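Local coordinates for dipeptide transport protein DPPA (Bacillus subtilis, PDB 1HI9) that is a zinc-dependent D-aminopeptidase that removes N-terminal residues from peptides containing D-amino acids, working as a self-compartmentalizing decamer, at the interface of chains A and B. Residues are numbered along the deposited sequence; one frame, centred on the assembly and turned at random. Chains: chain A/B, Dipeptide transport protein DPPA.

The interface of chains A and B. Residues chain A 109-110, 114; chain B 226.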
ATOM      1  N   THR A 109      -2.464  29.211  23.299  1.00 34.04           N
ATOM      2  CA  THR A 109      -2.044  30.607  23.194  1.00 33.38           C
ATOM      3  C   THR A 109      -1.371  30.872  21.836  1.00 34.77           C
ATOM      4  O   THR A 109      -1.005  29.934  21.118  1.00 34.13           O
ATOM      5  CB  THR A 109      -1.059  30.986  24.323  1.00 32.73           C
ATOM      6  OG1 THR A 109       0.193  30.322  24.116  1.00 30.81           O
ATOM      7  CG2 THR A 109      -1.616  30.573  25.685  1.00 33.08           C
ATOM      8  N   PRO A 110      -1.217  32.157  21.460  1.00 34.66           N
ATOM      9  CA  PRO A 110      -0.582  32.525  20.190  1.00 35.07           C
ATOM     10  C   PRO A 110       0.845  31.985  20.168  1.00 34.18           C
ATOM     11  O   PRO A 110       1.483  31.898  21.210  1.00 34.27           O
ATOM     12  CB  PRO A 110      -0.606  34.050  20.228  1.00 36.23           C
ATOM     13  CG  PRO A 110      -1.825  34.350  21.048  1.00 35.42           C
ATOM     14  CD  PRO A 110      -1.701  33.359  22.166  1.00 35.07           C
ATOM     15  N   SER A 114       2.166  25.945  18.777  1.00 32.23           N
ATOM     16  CA  SER A 114       1.871  25.968  20.206  1.00 32.47           C
ATOM     17  C   SER A 114       1.212  24.667  20.691  1.00 32.44           C
ATOM     18  O   SER A 114       0.312  24.126  20.044  1.00 31.75           O
ATOM     19  CB  SER A 114       0.947  27.143  20.529  1.00 31.67           C
ATOM     20  OG  SER A 114      -0.292  26.998  19.866  1.00 31.39           O
TER
ATOM     21  N   TYR B 226      -5.191  27.235  19.266  1.00 33.77           N
ATOM     22  CA  TYR B 226      -5.192  28.561  18.646  1.00 34.00           C
ATOM     23  C   TYR B 226      -5.201  28.507  17.112  1.00 31.27           C
ATOM     24  O   TYR B 226      -5.711  29.415  16.455  1.00 31.84           O
ATOM     25  CB  TYR B 226      -3.982  29.382  19.141  1.00 33.92           C
ATOM     26  CG  TYR B 226      -4.142  30.868  18.938  1.00 36.05           C
ATOM     27  CD1 TYR B 226      -4.923  31.638  19.808  1.00 36.93           C
ATOM     28  CD2 TYR B 226      -3.543  31.506  17.856  1.00 36.95           C
ATOM     29  CE1 TYR B 226      -5.099  33.006  19.594  1.00 37.59           C
ATOM     30  CE2 TYR B 226      -3.711  32.862  17.635  1.00 36.85           C
ATOM     31  CZ  TYR B 226      -4.488  33.607  18.498  1.00 38.47           C
ATOM     32  OH  TYR B 226      -4.674  34.947  18.232  1.00 39.35           O
TER
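B:Tyr226, the first residue of helix 226-232, lays one face of its phenol ring over the pyrrolidine of A:Pro110 in a loop of the neighbouring subunit. The evidence for a face contact is that A:Pro110 CG stands 3.7 Å above the ring plane, displaced toward the rim. That displacement is toward the hydroxyl end, since the proline CG lies 3.8 Å from B:Tyr226 CZ and is about equally near CE1. Farther in, the opposite flank of the ring runs over the start of the proline backbone, with B:Tyr226 CD2 3.9 Å from A:Pro110 CA. The ring thus reaches across the proline from its CA to its CG. The tyrosine side chain leaves with CG anti to its own backbone N (chi1 -161°), which sends the ring out from the helix start toward the proline. The root of the side chain meets backbone instead: B:Tyr226 CB lies 3.6 Å from A:Thr109 O, the carbonyl that precedes the proline.

Packing slackens toward A:Ser114, whose hydroxyl OG is 4.5 Å from B:Tyr226 CB and which loses merely 3 Å² of surface, against 36 Å² for A:Pro110. This serine serves its own chain more than the partner, through a weak hydrogen bond from OG to A:Thr109 O (3.3 Å), which may loosely link the two ends of this stretch. An alanine in place of B:Tyr226 would remove the ring and would probably leave one side of A:Pro110 without its apolar cover, opening a gap at the subunit boundary.

The patch, which has a two-fold twin with the chains exchanged, is a small, largely apolar piece of a subunit interface in the homodecamer. Its centre lies about 6 Å from A:His115, the catalytic nucleophile. The contact joins two subunits of the homodecamer and, being close to the nucleophile, may also steady the loop beside it.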